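Local structure of PRESAN domain-containing protein (Plasmodium falciparum, 7D2W) at residues N70-K75 with N137-L142; D85-L90 with I115-C120. The protein is of unknown function but, as a PRESAN-domain member of the PHIST family from the malaria parasite, probably takes part in binding other proteins. One frame throughout, in Å; residues are numbered along the deposited sequence.

From the N terminus the chain runs through the short helix 49-58, turns, and enters the long helix 65-93, which supplies the first segment of both contacts. After residue 93 comes a connection whose residues 97-111 are not modelled, and the chain then returns antiparallel along helix 117-144. Contact 2 (85-90 with 115-120) closes the inner loop, where this return begins; contact 1 (70-75 with 137-142) closes the outer one, so contact 2 is nested inside it. The two lie on opposite sides of the chain's centre, about 28 Å apart between centres, and tie the same helix pair at two levels. Helix 149-181 packs against both.

Contact 1 of 2, residues N70-K75 with N137-L142; sequences NIWNHK and NRFYNL
W72 and F139 stack face on face where helices 65-93 and 117-144 run alongside each other in opposite directions, and that buried pair carries the contact. Along 70-75, W72 is the residue that points at the second helix, while I71 just before it packs on helix 49-58. CG is anti to the backbone N in both aromatic residues (chi1 -168° at W72, 180° at F139), and the side chains slide past each other in opposite directions. The rings form an offset stack: planes only 6° from parallel, with the centroid of the indole five-membered ring 4.3 Å from that of the phenyl ring. Each ring slides toward the other's root. CE2 of F139 comes to 3.5 Å from W72 CB, while F139 CB sits 3.9 Å from the centroid of the W72 six-membered ring, almost on its normal, as a CH-pi contact. Between these two ends the overlap is mutual. CG of F139 stands over the centre of the indole, 3.7 Å above its plane, and CE3 of W72 stands over the centre of the phenyl ring, again 3.7 Å from the plane. The pair lies in the interior of a four-helix bundle, where helices 65-93 and 117-144 run antiparallel; F139 also touches F155 of helix 149-181. NE1 of W72 is satisfied by OG1 of T136, just ahead of the second segment, a bond that helps fix the rotation of the indole. K75 ends the segment by laying its aliphatic chain over the other indole face, CD 3.7 Å above the plane toward the rim, which leaves W72 sandwiched between a methylene and the phenyl ring. NZ of K75 reaches on to OE1 of Q135.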
# COMPACT_ATOMS: atom_id res chain seq x y z
N ASN A 70 -24.19 5.62 7.92
CA ASN A 70 -24.15 6.08 6.54
C ASN A 70 -22.71 6.27 6.07
O ASN A 70 -22.34 5.83 4.98
CB ASN A 70 -24.94 7.39 6.43
CG ASN A 70 -25.11 7.87 5.01
OD1 ASN A 70 -24.21 8.48 4.43
ND2 ASN A 70 -26.29 7.61 4.44
N ILE A 71 -21.89 6.93 6.89
CA ILE A 71 -20.48 7.10 6.57
C ILE A 71 -19.80 5.75 6.37
O ILE A 71 -19.03 5.55 5.42
CB ILE A 71 -19.79 7.92 7.67
CG1 ILE A 71 -20.17 9.40 7.55
CG2 ILE A 71 -18.28 7.75 7.63
CD1 ILE A 71 -20.06 10.15 8.86
N TRP A 72 -20.07 4.78 7.26
CA TRP A 72 -19.47 3.46 7.12
C TRP A 72 -19.88 2.77 5.81
O TRP A 72 -19.08 2.06 5.19
CB TRP A 72 -19.84 2.59 8.32
CG TRP A 72 -19.07 1.31 8.44
CD1 TRP A 72 -19.57 0.04 8.32
CD2 TRP A 72 -17.67 1.16 8.71
NE1 TRP A 72 -18.57 -0.88 8.50
CE2 TRP A 72 -17.39 -0.22 8.75
CE3 TRP A 72 -16.62 2.06 8.94
CZ2 TRP A 72 -16.12 -0.73 8.99
CZ3 TRP A 72 -15.35 1.55 9.19
CH2 TRP A 72 -15.11 0.17 9.22
N ASN A 73 -21.13 2.95 5.37
CA ASN A 73 -21.53 2.39 4.08
C ASN A 73 -20.74 3.02 2.94
O ASN A 73 -20.36 2.32 1.99
CB ASN A 73 -23.04 2.58 3.86
CG ASN A 73 -23.86 1.71 4.78
OD1 ASN A 73 -23.38 0.69 5.29
ND2 ASN A 73 -25.12 2.09 5.00
N HIS A 74 -20.48 4.33 3.00
CA HIS A 74 -19.62 4.94 2.00
C HIS A 74 -18.19 4.39 2.08
O HIS A 74 -17.53 4.22 1.05
CB HIS A 74 -19.60 6.47 2.16
CG HIS A 74 -20.89 7.14 1.77
ND1 HIS A 74 -21.36 7.19 0.48
CD2 HIS A 74 -21.80 7.80 2.53
CE1 HIS A 74 -22.51 7.84 0.45
NE2 HIS A 74 -22.81 8.21 1.69
N LYS A 75 -17.70 4.13 3.29
CA LYS A 75 -16.40 3.48 3.44
C LYS A 75 -16.39 2.11 2.75
O LYS A 75 -15.46 1.78 2.00
CB LYS A 75 -16.04 3.34 4.92
CG LYS A 75 -14.74 2.54 5.18
CD LYS A 75 -15.04 1.07 5.49
CE LYS A 75 -13.76 0.28 5.81
NZ LYS A 75 -14.10 -1.17 5.93
N ASN A 137 -16.91 -5.08 12.82
CA ASN A 137 -17.06 -5.40 14.24
C ASN A 137 -16.31 -4.40 15.11
O ASN A 137 -16.84 -3.95 16.13
CB ASN A 137 -16.55 -6.82 14.53
CG ASN A 137 -17.45 -7.88 13.94
OD1 ASN A 137 -18.61 -7.61 13.64
ND2 ASN A 137 -16.92 -9.08 13.78
N ARG A 138 -15.08 -4.05 14.72
CA ARG A 138 -14.34 -3.02 15.45
C ARG A 138 -15.07 -1.68 15.39
O ARG A 138 -15.04 -0.91 16.36
CB ARG A 138 -12.92 -2.89 14.89
CG ARG A 138 -11.99 -4.07 15.28
CD ARG A 138 -10.75 -4.17 14.39
NE ARG A 138 -10.01 -2.91 14.30
CZ ARG A 138 -9.32 -2.52 13.23
NH1 ARG A 138 -9.24 -3.29 12.14
NH2 ARG A 138 -8.70 -1.35 13.25
N PHE A 139 -15.77 -1.40 14.29
CA PHE A 139 -16.51 -0.15 14.17
C PHE A 139 -17.68 -0.10 15.16
O PHE A 139 -17.87 0.90 15.86
CB PHE A 139 -17.01 0.02 12.73
CG PHE A 139 -17.79 1.28 12.50
CD1 PHE A 139 -17.19 2.52 12.65
CD2 PHE A 139 -19.11 1.22 12.09
CE1 PHE A 139 -17.91 3.68 12.42
CE2 PHE A 139 -19.83 2.38 11.85
CZ PHE A 139 -19.22 3.61 12.02
N TYR A 140 -18.47 -1.17 15.23
CA TYR A 140 -19.61 -1.18 16.14
C TYR A 140 -19.16 -1.11 17.59
O TYR A 140 -19.81 -0.47 18.42
CB TYR A 140 -20.47 -2.42 15.89
CG TYR A 140 -21.49 -2.19 14.81
CD1 TYR A 140 -22.73 -1.62 15.10
CD2 TYR A 140 -21.23 -2.54 13.49
CE1 TYR A 140 -23.67 -1.40 14.11
CE2 TYR A 140 -22.17 -2.33 12.49
CZ TYR A 140 -23.38 -1.77 12.81
OH TYR A 140 -24.31 -1.56 11.81
N ASN A 141 -18.03 -1.74 17.92
CA ASN A 141 -17.52 -1.64 19.29
C ASN A 141 -17.12 -0.21 19.62
O ASN A 141 -17.39 0.28 20.73
CB ASN A 141 -16.36 -2.61 19.49
CG ASN A 141 -16.82 -4.07 19.45
OD1 ASN A 141 -17.98 -4.35 19.19
ND2 ASN A 141 -15.89 -4.99 19.70
N LEU A 142 -16.48 0.49 18.68
CA LEU A 142 -16.16 1.90 18.88
C LEU A 142 -17.42 2.72 19.12
O LEU A 142 -17.47 3.55 20.03
CB LEU A 142 -15.42 2.43 17.66
CG LEU A 142 -14.28 3.41 17.90
CD1 LEU A 142 -13.33 2.87 18.95
CD2 LEU A 142 -13.56 3.58 16.59

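Contact 2 of 2, residues D85-L90 with I115-C120; sequences DLLKNL and ITWQGC
A partly buried, largely apolar helix-helix contact joins L87 and L90 of helix 65-93 to W117 and C120 in the first turn of helix 117-144. With CG anti to the backbone N (chi1 173°), W117 swings the end of its indole toward the first helix, which the CZ3-CH2 rim of the six-membered ring meets. The backbone O of L87 stands 3.5 Å from W117 CH2, oblique to the indole. CD2 of the same leucine is 4.2 Å from W117 CH2, its side chain crossing the indole at about a right angle. L90 meets the indole edge: its CB lies in the ring plane, 3.8 Å from W117 CZ3. Deeper in, the leucine's CD1 touches SG of C120 at 3.8 Å. The turn that presents W117 is closed by T116 at the N-cap, where OG1 accepts from the backbone N of G119 (3.2 Å, 152° at the hydrogen). R91, next along the first helix, adds a cation-pi interaction with the indole. One turn on in the second helix, C124 packs on both L87 and L90. Helix 149-181 packs alongside, its Y171 against L90 and its Y174 against C120, so at this end of the bundle helices 65-93, 117-144 and 149-181 meet around the contact.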
# COMPACT_ATOMS: atom_id res chain seq x y z
N ASP A 85 -11.31 -3.20 -8.56
CA ASP A 85 -10.19 -2.72 -9.36
C ASP A 85 -9.01 -3.68 -9.31
O ASP A 85 -8.34 -3.91 -10.33
CB ASP A 85 -9.73 -1.35 -8.86
CG ASP A 85 -10.73 -0.24 -9.17
OD1 ASP A 85 -11.67 -0.45 -9.98
OD2 ASP A 85 -10.58 0.84 -8.58
N LEU A 86 -8.71 -4.21 -8.13
CA LEU A 86 -7.63 -5.19 -7.99
C LEU A 86 -7.89 -6.42 -8.86
O LEU A 86 -7.00 -6.89 -9.57
CB LEU A 86 -7.48 -5.57 -6.52
CG LEU A 86 -6.65 -6.83 -6.24
CD1 LEU A 86 -5.18 -6.50 -6.39
CD2 LEU A 86 -6.94 -7.36 -4.83
N LEU A 87 -9.11 -6.95 -8.80
CA LEU A 87 -9.43 -8.15 -9.57
C LEU A 87 -9.40 -7.87 -11.06
O LEU A 87 -9.00 -8.73 -11.86
CB LEU A 87 -10.80 -8.69 -9.16
CG LEU A 87 -10.85 -9.27 -7.75
CD1 LEU A 87 -12.27 -9.71 -7.45
CD2 LEU A 87 -9.87 -10.43 -7.61
N LYS A 88 -9.82 -6.67 -11.46
CA LYS A 88 -9.73 -6.26 -12.86
C LYS A 88 -8.27 -6.22 -13.30
O LYS A 88 -7.91 -6.73 -14.38
CB LYS A 88 -10.40 -4.90 -13.05
CG LYS A 88 -10.52 -4.38 -14.51
CD LYS A 88 -11.26 -3.04 -14.53
CE LYS A 88 -11.30 -2.41 -15.93
NZ LYS A 88 -12.26 -3.09 -16.84
N ASN A 89 -7.41 -5.63 -12.47
CA ASN A 89 -6.00 -5.52 -12.84
C ASN A 89 -5.31 -6.88 -12.82
O ASN A 89 -4.46 -7.16 -13.67
CB ASN A 89 -5.30 -4.53 -11.90
CG ASN A 89 -5.95 -3.16 -11.93
OD1 ASN A 89 -6.57 -2.79 -12.92
ND2 ASN A 89 -5.83 -2.42 -10.83
N LEU A 90 -5.68 -7.75 -11.87
CA LEU A 90 -5.08 -9.08 -11.83
C LEU A 90 -5.54 -9.93 -13.00
O LEU A 90 -4.74 -10.69 -13.57
CB LEU A 90 -5.41 -9.75 -10.50
CG LEU A 90 -4.55 -9.26 -9.31
CD1 LEU A 90 -4.81 -10.13 -8.06
CD2 LEU A 90 -3.06 -9.24 -9.65
N ILE A 115 -1.12 -22.04 -9.89
CA ILE A 115 -2.30 -21.33 -9.41
C ILE A 115 -3.16 -20.88 -10.58
O ILE A 115 -2.65 -20.40 -11.61
CB ILE A 115 -1.92 -20.14 -8.51
CG1 ILE A 115 -3.17 -19.63 -7.80
CG2 ILE A 115 -1.35 -19.00 -9.31
CD1 ILE A 115 -4.06 -20.74 -7.29
N THR A 116 -4.46 -21.08 -10.45
CA THR A 116 -5.43 -20.73 -11.47
C THR A 116 -6.10 -19.40 -11.12
O THR A 116 -5.95 -18.86 -10.02
CB THR A 116 -6.48 -21.83 -11.61
OG1 THR A 116 -7.24 -21.90 -10.40
CG2 THR A 116 -5.82 -23.17 -11.91
N TRP A 117 -6.88 -18.89 -12.08
CA TRP A 117 -7.62 -17.67 -11.79
C TRP A 117 -8.62 -17.91 -10.67
O TRP A 117 -8.80 -17.06 -9.79
CB TRP A 117 -8.34 -17.14 -13.04
CG TRP A 117 -9.21 -16.00 -12.62
CD1 TRP A 117 -10.58 -16.01 -12.48
CD2 TRP A 117 -8.77 -14.73 -12.17
NE1 TRP A 117 -11.01 -14.80 -12.01
CE2 TRP A 117 -9.92 -13.99 -11.81
CE3 TRP A 117 -7.52 -14.12 -12.04
CZ2 TRP A 117 -9.85 -12.68 -11.35
CZ3 TRP A 117 -7.45 -12.83 -11.58
CH2 TRP A 117 -8.61 -12.12 -11.24
N GLN A 118 -9.29 -19.07 -10.69
CA GLN A 118 -10.25 -19.40 -9.64
C GLN A 118 -9.58 -19.43 -8.27
O GLN A 118 -10.19 -19.03 -7.27
CB GLN A 118 -10.91 -20.75 -9.95
CG GLN A 118 -12.15 -20.65 -10.82
N GLY A 119 -8.33 -19.89 -8.19
CA GLY A 119 -7.63 -19.89 -6.91
C GLY A 119 -7.31 -18.48 -6.43
O GLY A 119 -7.51 -18.15 -5.25
N CYS A 120 -6.77 -17.65 -7.33
CA CYS A 120 -6.49 -16.25 -7.00
C CYS A 120 -7.75 -15.55 -6.53
O CYS A 120 -7.74 -14.83 -5.51
CB CYS A 120 -5.91 -15.54 -8.24
SG CYS A 120 -5.96 -13.75 -8.21